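Local coordinates for protein intracellular protease/amidase (Salmonella enterica subsp. enterica serovar Typhimurium, PDB 4K2H) that binds zinc and may act as a peptidase of the DJ-1/PfpI family, though its function is not established, at residues 171-174 with 175-178; 56-59 with 60-63; 117-121 with 122-126. The protein carries 1 engineered substitution. One frame throughout, in Å; residues are numbered along the deposited sequence.

Contact 1. Residues 171-174 with 175-178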
ATOM      1  N   LEU A 171      15.140   4.887  13.906  1.00 40.55           N
ATOM      2  CA  LEU A 171      14.871   5.786  15.026  1.00 42.35           C
ATOM      3  C   LEU A 171      15.678   5.421  16.276  1.00 44.50           C
ATOM      4  O   LEU A 171      15.814   6.238  17.161  1.00 44.45           O
ATOM      5  CB  LEU A 171      13.379   5.814  15.366  1.00 40.80           C
ATOM      6  CG  LEU A 171      12.448   6.465  14.333  1.00 39.93           C
ATOM      7  CD1 LEU A 171      11.029   6.547  14.868  1.00 39.92           C
ATOM      8  CD2 LEU A 171      12.926   7.864  13.957  1.00 40.13           C
ATOM      9  N   GLY A 172      16.180   4.186  16.339  1.00 46.38           N
ATOM     10  CA  GLY A 172      16.907   3.673  17.505  1.00 47.27           C
ATOM     11  C   GLY A 172      16.036   3.624  18.745  1.00 49.81           C
ATOM     12  O   GLY A 172      16.517   3.855  19.835  1.00 51.73           O
ATOM     13  N   ASP A 173      14.755   3.302  18.567  1.00 50.27           N
ATOM     14  CA  ASP A 173      13.760   3.414  19.619  1.00 51.41           C
ATOM     15  C   ASP A 173      12.425   2.852  19.126  1.00 53.25           C
ATOM     16  O   ASP A 173      11.826   3.394  18.186  1.00 52.48           O
ATOM     17  CB  ASP A 173      13.574   4.888  20.026  1.00 52.11           C
ATOM     18  CG  ASP A 173      12.704   5.061  21.273  1.00 54.12           C
ATOM     19  OD1 ASP A 173      12.364   4.047  21.929  1.00 54.27           O
ATOM     20  OD2 ASP A 173      12.362   6.224  21.596  1.00 55.90           O
ATOM     21  N   ASP A 174      11.967   1.782  19.771  1.00 54.48           N
ATOM     22  CA  ASP A 174      10.691   1.157  19.455  1.00 55.24           C
ATOM     23  C   ASP A 174       9.456   1.981  19.820  1.00 55.05           C
ATOM     24  O   ASP A 174       8.409   1.831  19.186  1.00 54.78           O
ATOM     25  CB  ASP A 174      10.599  -0.204  20.144  1.00 57.02           C
ATOM     26  CG  ASP A 174      11.629  -1.176  19.630  1.00 61.36           C
ATOM     27  OD1 ASP A 174      12.231  -0.893  18.571  1.00 61.24           O
ATOM     28  OD2 ASP A 174      11.853  -2.222  20.282  1.00 65.49           O
ATOM     29  N   ALA A 175       9.554   2.842  20.824  1.00 55.07           N
ATOM     30  CA  ALA A 175       8.349   3.449  21.423  1.00 56.13           C
ATOM     31  C   ALA A 175       7.506   4.256  20.434  1.00 54.30           C
ATOM     32  O   ALA A 175       6.284   4.065  20.347  1.00 55.41           O
ATOM     33  CB  ALA A 175       8.716   4.304  22.644  1.00 58.35           C
ATOM     34  N   PRO A 176       8.142   5.160  19.676  1.00 50.52           N
ATOM     35  CA  PRO A 176       7.331   5.906  18.724  1.00 50.15           C
ATOM     36  C   PRO A 176       6.770   4.988  17.627  1.00 48.20           C
ATOM     37  O   PRO A 176       5.663   5.220  17.142  1.00 48.00           O
ATOM     38  CB  PRO A 176       8.303   6.941  18.143  1.00 50.65           C
ATOM     39  CG  PRO A 176       9.529   6.867  18.991  1.00 51.48           C
ATOM     40  CD  PRO A 176       9.566   5.488  19.564  1.00 51.25           C
ATOM     41  N   VAL A 177       7.518   3.937  17.295  1.00 45.75           N
ATOM     42  CA  VAL A 177       7.083   2.942  16.322  1.00 44.70           C
ATOM     43  C   VAL A 177       5.854   2.182  16.798  1.00 46.01           C
ATOM     44  O   VAL A 177       4.825   2.202  16.134  1.00 46.76           O
ATOM     45  CB  VAL A 177       8.182   1.917  16.015  1.00 42.22           C
ATOM     46  CG1 VAL A 177       7.674   0.902  15.019  1.00 41.59           C
ATOM     47  CG2 VAL A 177       9.415   2.617  15.496  1.00 42.57           C
ATOM     48  N   ARG A 178       5.981   1.501  17.933  1.00 49.93           N
ATOM     49  CA  ARG A 178       4.859   0.809  18.571  1.00 53.40           C
ATOM     50  C   ARG A 178       3.635   1.707  18.719  1.00 52.21           C
ATOM     51  O   ARG A 178       2.513   1.257  18.572  1.00 53.35           O
ATOM     52  CB  ARG A 178       5.269   0.281  19.935  1.00 57.46           C
ATOM     53  CG  ARG A 178       4.135  -0.398  20.678  1.00 63.58           C
ATOM     54  CD  ARG A 178       4.630  -1.454  21.653  1.00 66.70           C
ATOM     55  NE  ARG A 178       5.231  -2.591  20.948  1.00 68.40           N
ATOM     56  CZ  ARG A 178       6.530  -2.905  20.950  1.00 69.98           C
ATOM     57  NH1 ARG A 178       6.948  -3.967  20.265  1.00 70.24           N
ATOM     58  NH2 ARG A 178       7.421  -2.178  21.625  1.00 71.34           N
TER
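The side chain of D173 caps the start of helix 174-183. Its OD1 accepts a hydrogen bond from A175 N at 3.3 Å. The bond is long but nearly straight. The N-H comes from above the carboxylate plane, 69° out of it. CG of D173 lies anti to the backbone N (chi1 -171°), which carries the carboxylate forward over the first turn. In the first turn itself, R178 N gives a 2.8 Å i to i+4 bond to D174 O.

P176 packs against D173 by van der Waals contact. Its CD sits 3.4 Å from D173 O. The side chains of D173 and P176 cross at about a right angle, with D173 OD2 3.5 Å from P176 CD. The apolar pairs belong to L171: its CD1 meets P176 CB and V177 CG2, both at 4.3 Å. V177 is buried and also packs on L164 and A168 of helix 159-171.

The opposite charges of D174 and R178 do not touch. The guanidinium of R178 lies obliquely near CB of D174. D174 OD2 stays 4.6 Å from R178 NH2, so any attraction acts at a distance. The firm partner of R178 is the C-terminal carboxylate of W188, which NH1 holds in a salt bridge.

G172 ends helix 159-171 with positive phi, and the cap follows at once. The arrangement is a tight helix-to-helix turn, with an aspartate N-cap and a proline in the first turn of the new helix.

Contact 2. Residues 56-59 with 60-63; sequences DSTL and SERQ
A 3-10 turn follows strand 57-58, the edge strand of the parallel sheet within this chain, and here T58 and L59 bond to S60, E61 and R62. Two i to i+3 bonds shape the turn. E61 N donates to T58 O at 3.1 Å, with a bent N-H...O angle of 140°. R62 N donates to L59 O at 2.9 Å and is straighter.

The hydroxyls of T58 and S60 meet at the surface of the turn. Their OG1 and OG atoms are 2.7 Å apart, and either could be the donor. Both oxygens lie between their own backbone N and carbonyl carbon (chi1 61° and 63°), which lets the two oxygens meet. The aliphatic part of E61 runs beside this pair, with its CG 3.5 Å from T58 OG1.

Strand 57-58 lies parallel to strand 33-38 in the central sheet of this DJ-1/PfpI domain. S57 shares backbone hydrogen bonds with T36 and A38, and L59 with A38, both partners lying in strand 33-38. The side chain of L59 packs on V88 and F91 of helix 86-97.

R62 folds back towards the strand, bent at chi2. S57 OG sits over one face of its guanidinium, 3.7 Å from CZ and offset toward the rim. In the guanidinium plane, R62 NH2 donates to E61 O at 2.9 Å. NH1 forms a salt bridge with E35. These two bonds hold the flat group against rotation, with its face turned to S57. S57 OG is also 3.4 Å from T58 O, a weak hydrogen bond.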
ATOM      1  N   ASP A  56       9.635  11.256  -6.425  1.00 27.23           N
ATOM      2  CA  ASP A  56      10.172  12.550  -5.968  1.00 28.73           C
ATOM      3  C   ASP A  56      11.365  13.002  -6.824  1.00 29.72           C
ATOM      4  O   ASP A  56      11.505  14.187  -7.161  1.00 29.41           O
ATOM      5  CB  ASP A  56      10.563  12.493  -4.491  1.00 28.78           C
ATOM      6  CG  ASP A  56       9.376  12.251  -3.579  1.00 29.60           C
ATOM      7  OD1 ASP A  56       8.331  12.847  -3.833  1.00 32.40           O
ATOM      8  OD2 ASP A  56       9.455  11.447  -2.620  1.00 30.05           O
ATOM      9  N   SER A  57      12.210  12.061  -7.220  1.00 30.11           N
ATOM     10  CA  SER A  57      13.386  12.430  -7.987  1.00 30.24           C
ATOM     11  C   SER A  57      13.898  11.203  -8.705  1.00 30.31           C
ATOM     12  O   SER A  57      13.177  10.218  -8.835  1.00 29.01           O
ATOM     13  CB  SER A  57      14.425  13.055  -7.032  1.00 31.43           C
ATOM     14  OG  SER A  57      15.681  13.246  -7.640  1.00 32.52           O
ATOM     15  N   THR A  58      15.150  11.246  -9.153  1.00 32.80           N
ATOM     16  CA  THR A  58      15.732  10.149  -9.894  1.00 33.24           C
ATOM     17  C   THR A  58      17.075   9.843  -9.327  1.00 33.83           C
ATOM     18  O   THR A  58      17.675  10.666  -8.640  1.00 34.31           O
ATOM     19  CB  THR A  58      15.906  10.482 -11.396  1.00 35.53           C
ATOM     20  OG1 THR A  58      16.779  11.605 -11.550  1.00 37.98           O
ATOM     21  CG2 THR A  58      14.593  10.816 -12.037  1.00 36.48           C
ATOM     22  N   LEU A  59      17.547   8.642  -9.626  1.00 33.69           N
ATOM     23  CA  LEU A  59      18.831   8.179  -9.167  1.00 35.87           C
ATOM     24  C   LEU A  59      19.919   9.064  -9.716  1.00 36.45           C
ATOM     25  O   LEU A  59      20.906   9.375  -9.011  1.00 36.80           O
ATOM     26  CB  LEU A  59      19.043   6.746  -9.655  1.00 37.87           C
ATOM     27  CG  LEU A  59      19.476   5.673  -8.696  1.00 38.28           C
ATOM     28  CD1 LEU A  59      18.717   5.755  -7.389  1.00 39.47           C
ATOM     29  CD2 LEU A  59      19.237   4.333  -9.378  1.00 38.14           C
ATOM     30  N   SER A  60      19.724   9.501 -10.961  1.00 36.65           N
ATOM     31  CA  SER A  60      20.692  10.372 -11.639  1.00 38.53           C
ATOM     32  C   SER A  60      20.939  11.697 -10.921  1.00 39.53           C
ATOM     33  O   SER A  60      22.007  12.261 -11.058  1.00 38.93           O
ATOM     34  CB  SER A  60      20.262  10.634 -13.077  1.00 39.34           C
ATOM     35  OG  SER A  60      19.023  11.330 -13.101  1.00 41.83           O
ATOM     36  N   GLU A  61      19.969  12.178 -10.143  1.00 42.22           N
ATOM     37  CA  GLU A  61      20.135  13.383  -9.312  1.00 42.61           C
ATOM     38  C   GLU A  61      20.657  13.109  -7.900  1.00 42.39           C
ATOM     39  O   GLU A  61      20.751  14.022  -7.088  1.00 41.05           O
ATOM     40  CB  GLU A  61      18.786  14.097  -9.177  1.00 45.91           C
ATOM     41  CG  GLU A  61      18.249  14.647 -10.487  1.00 50.15           C
ATOM     42  CD  GLU A  61      19.260  15.576 -11.134  1.00 55.05           C
ATOM     43  OE1 GLU A  61      19.691  16.537 -10.458  1.00 59.32           O
ATOM     44  OE2 GLU A  61      19.653  15.327 -12.296  1.00 58.00           O
ATOM     45  N   ARG A  62      20.984  11.866  -7.579  1.00 42.12           N
ATOM     46  CA  ARG A  62      21.346  11.536  -6.209  1.00 41.69           C
ATOM     47  C   ARG A  62      22.623  10.737  -6.111  1.00 43.60           C
ATOM     48  O   ARG A  62      22.806   9.955  -5.169  1.00 42.16           O
ATOM     49  CB  ARG A  62      20.199  10.761  -5.571  1.00 39.73           C
ATOM     50  CG  ARG A  62      18.933  11.591  -5.418  1.00 38.83           C
ATOM     51  CD  ARG A  62      19.119  12.613  -4.310  1.00 38.38           C
ATOM     52  NE  ARG A  62      17.910  13.398  -4.065  1.00 38.37           N
ATOM     53  CZ  ARG A  62      17.573  14.486  -4.752  1.00 38.04           C
ATOM     54  NH1 ARG A  62      16.471  15.140  -4.453  1.00 38.30           N
ATOM     55  NH2 ARG A  62      18.328  14.926  -5.735  1.00 38.14           N
ATOM     56  N   GLN A  63      23.532  10.938  -7.049  1.00 45.87           N
ATOM     57  CA  GLN A  63      24.679  10.038  -7.113  1.00 50.03           C
ATOM     58  C   GLN A  63      25.666  10.198  -5.965  1.00 49.95           C
ATOM     59  O   GLN A  63      26.351   9.226  -5.616  1.00 51.90           O
ATOM     60  CB  GLN A  63      25.414  10.128  -8.449  1.00 53.14           C
ATOM     61  CG  GLN A  63      26.181   8.841  -8.743  1.00 54.89           C
ATOM     62  CD  GLN A  63      27.298   9.029  -9.739  1.00 57.50           C
ATOM     63  OE1 GLN A  63      28.283   9.748  -9.481  1.00 62.15           O
ATOM     64  NE2 GLN A  63      27.166   8.377 -10.880  1.00 54.81           N
TER

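Contact 3. Residues 117-121 with 122-126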
ATOM      1  N   GLY A 117      25.652 -11.381  -6.605  1.00 44.28           N
ATOM      2  CA  GLY A 117      26.651 -11.809  -5.641  1.00 43.32           C
ATOM      3  C   GLY A 117      26.937 -10.775  -4.574  1.00 43.31           C
ATOM      4  O   GLY A 117      28.055 -10.696  -4.105  1.00 45.51           O
ATOM      5  N   LEU A 118      25.937  -9.976  -4.197  1.00 42.16           N
ATOM      6  CA  LEU A 118      26.162  -8.835  -3.306  1.00 42.07           C
ATOM      7  C   LEU A 118      25.590  -9.066  -1.917  1.00 40.00           C
ATOM      8  O   LEU A 118      25.505  -8.130  -1.122  1.00 40.30           O
ATOM      9  CB  LEU A 118      25.551  -7.547  -3.890  1.00 43.83           C
ATOM     10  CG  LEU A 118      25.964  -7.125  -5.316  1.00 45.46           C
ATOM     11  CD1 LEU A 118      25.235  -5.855  -5.736  1.00 45.55           C
ATOM     12  CD2 LEU A 118      27.461  -6.911  -5.410  1.00 47.71           C
ATOM     13  N   LEU A 119      25.217 -10.302  -1.610  1.00 39.07           N
ATOM     14  CA  LEU A 119      24.664 -10.609  -0.281  1.00 39.81           C
ATOM     15  C   LEU A 119      25.754 -10.720   0.781  1.00 41.44           C
ATOM     16  O   LEU A 119      25.478 -10.472   1.955  1.00 40.13           O
ATOM     17  CB  LEU A 119      23.772 -11.844  -0.307  1.00 38.62           C
ATOM     18  CG  LEU A 119      22.399 -11.505  -0.906  1.00 38.91           C
ATOM     19  CD1 LEU A 119      21.596 -12.761  -1.189  1.00 38.36           C
ATOM     20  CD2 LEU A 119      21.608 -10.532  -0.028  1.00 38.42           C
ATOM     21  N   LYS A 120      26.977 -11.042   0.353  1.00 44.22           N
ATOM     22  CA  LYS A 120      28.167 -11.058   1.222  1.00 47.52           C
ATOM     23  C   LYS A 120      28.035 -12.097   2.307  1.00 46.77           C
ATOM     24  O   LYS A 120      28.412 -11.857   3.445  1.00 47.75           O
ATOM     25  CB  LYS A 120      28.436  -9.681   1.866  1.00 49.37           C
ATOM     26  CG  LYS A 120      29.016  -8.663   0.898  1.00 52.55           C
ATOM     27  CD  LYS A 120      29.374  -7.354   1.582  1.00 55.29           C
ATOM     28  CE  LYS A 120      28.130  -6.560   1.928  1.00 56.85           C
ATOM     29  NZ  LYS A 120      28.412  -5.422   2.842  1.00 58.92           N
ATOM     30  N   GLY A 121      27.482 -13.247   1.943  1.00 47.43           N
ATOM     31  CA  GLY A 121      27.213 -14.316   2.901  1.00 47.84           C
ATOM     32  C   GLY A 121      26.099 -14.010   3.897  1.00 47.42           C
ATOM     33  O   GLY A 121      25.850 -14.805   4.782  1.00 49.86           O
ATOM     34  N   ARG A 122      25.401 -12.880   3.772  1.00 45.45           N
ATOM     35  CA  ARG A 122      24.488 -12.498   4.849  1.00 43.18           C
ATOM     36  C   ARG A 122      23.203 -13.290   4.865  1.00 41.22           C
ATOM     37  O   ARG A 122      22.798 -13.872   3.849  1.00 39.82           O
ATOM     38  CB  ARG A 122      24.194 -11.009   4.834  1.00 42.94           C
ATOM     39  CG  ARG A 122      25.349 -10.161   5.361  1.00 43.99           C
ATOM     40  CD  ARG A 122      25.097  -8.692   5.072  1.00 43.70           C
ATOM     41  NE  ARG A 122      25.022  -8.448   3.619  1.00 43.39           N
ATOM     42  CZ  ARG A 122      25.045  -7.245   3.060  1.00 42.52           C
ATOM     43  NH1 ARG A 122      25.167  -6.156   3.802  1.00 44.57           N
ATOM     44  NH2 ARG A 122      24.985  -7.129   1.744  1.00 42.65           N
ATOM     45  N   ARG A 123      22.587 -13.339   6.049  1.00 40.59           N
ATOM     46  CA  ARG A 123      21.263 -13.929   6.210  1.00 40.85           C
ATOM     47  C   ARG A 123      20.208 -12.992   5.620  1.00 38.27           C
ATOM     48  O   ARG A 123      20.285 -11.788   5.800  1.00 36.53           O
ATOM     49  CB  ARG A 123      20.964 -14.210   7.682  1.00 44.40           C
ATOM     50  CG  ARG A 123      21.810 -15.353   8.255  1.00 47.72           C
ATOM     51  CD  ARG A 123      21.555 -15.530   9.741  1.00 51.39           C
ATOM     52  NE  ARG A 123      22.047 -14.362  10.469  1.00 54.54           N
ATOM     53  CZ  ARG A 123      21.292 -13.424  11.041  1.00 57.73           C
ATOM     54  NH1 ARG A 123      21.887 -12.400  11.659  1.00 59.47           N
ATOM     55  NH2 ARG A 123      19.957 -13.490  11.012  1.00 58.50           N
ATOM     56  N   TYR A 124      19.226 -13.568   4.925  1.00 36.92           N
ATOM     57  CA  TYR A 124      18.225 -12.799   4.200  1.00 36.19           C
ATOM     58  C   TYR A 124      17.016 -13.696   3.965  1.00 35.65           C
ATOM     59  O   TYR A 124      17.103 -14.924   4.093  1.00 36.72           O
ATOM     60  CB  TYR A 124      18.796 -12.315   2.848  1.00 35.35           C
ATOM     61  CG  TYR A 124      18.858 -13.425   1.833  1.00 36.88           C
ATOM     62  CD1 TYR A 124      17.816 -13.599   0.924  1.00 37.27           C
ATOM     63  CD2 TYR A 124      19.912 -14.365   1.839  1.00 38.55           C
ATOM     64  CE1 TYR A 124      17.809 -14.640   0.021  1.00 37.55           C
ATOM     65  CE2 TYR A 124      19.927 -15.415   0.927  1.00 39.43           C
ATOM     66  CZ  TYR A 124      18.863 -15.543   0.012  1.00 39.54           C
ATOM     67  OH  TYR A 124      18.815 -16.554  -0.929  1.00 39.51           O
ATOM     68  N   VAL A 125      15.895 -13.066   3.632  1.00 34.56           N
ATOM     69  CA  VAL A 125      14.700 -13.749   3.177  1.00 34.12           C
ATOM     70  C   VAL A 125      14.248 -13.119   1.870  1.00 35.00           C
ATOM     71  O   VAL A 125      14.589 -11.988   1.552  1.00 34.21           O
ATOM     72  CB  VAL A 125      13.564 -13.691   4.220  1.00 34.67           C
ATOM     73  CG1 VAL A 125      13.010 -12.283   4.396  1.00 34.05           C
ATOM     74  CG2 VAL A 125      12.443 -14.661   3.871  1.00 34.58           C
ATOM     75  N   CYS A 126      13.488 -13.877   1.111  1.00 36.39           N
ATOM     76  CA  CYS A 126      12.914 -13.395  -0.105  1.00 37.48           C
ATOM     77  C   CYS A 126      11.637 -14.203  -0.305  1.00 38.71           C
ATOM     78  O   CYS A 126      11.324 -15.092   0.502  1.00 40.32           O
ATOM     79  CB  CYS A 126      13.902 -13.611  -1.251  1.00 37.15           C
ATOM     80  SG  CYS A 126      14.239 -15.350  -1.570  1.00 38.99           S
TER
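L119 O is gripped by two firm hydrogen bonds from R122. NE donates at 2.7 Å and the backbone N at 3.0 Å, and they reach the oxygen from opposite faces of its carbonyl plane. The backbone bond closes a type I' beta turn from L119 to R122, with K120 and G121 at its corner, both at positive phi. The turn leads from the loop after helix 108-114 into strand 123-124.

The side chain of R122 curls back over this turn. The bend at chi3 (-62°) brings NE onto the carbonyl, which lies at the edge of the guanidinium, near its plane. NH2 adds weak bonds to L119 O and to L118 O, the latter at 3.1 Å. One good bond and two weak ones to these two carbonyls help fix the rotation of the flat group.

K120 runs alongside R122, pointing the same way. Its CE lies over one face of the guanidinium, 3.2 Å from NH2. The two cationic ends come close, with K120 NZ 3.5 Å from R122 NH1. D96 bridges them: its carboxylate forms salt bridges with K120 NZ and R122 NH2, so the two cations share one anion.

Beyond the turn, R122 and Y124 share backbone hydrogen bonds with V138, pairing strand 123-124 with strand 138-139. Y124 is buried and packs against W131 and V134. Its chi1 of 76° sets the ring between its own backbone N and carbonyl carbon, facing L119. The two side chains cross at about a right angle. CD1 of L119 makes a CH-pi contact over the ring face, 3.9 Å from the centroid and 15° off the ring normal.

Overall arrangement
From the N terminus, contact 2 comes first. It closes a short turn where strand 57-58, at the edge of the parallel sheet, gives way to the loop before strand 69-72. Contact 3 follows after helix 108-114 and closes the turn into strand 123-124, which pairs with 138-139 in a separate small sheet. Contact 1 comes last, joining helices 159-171 and 174-183 near the C terminus. The three lie in series; none nests or crosses. They do not touch. Contacts 2 and 3 are nearest, about 12 Å between closest atoms, and contact 1 stays about 17 Å from each by the same measure.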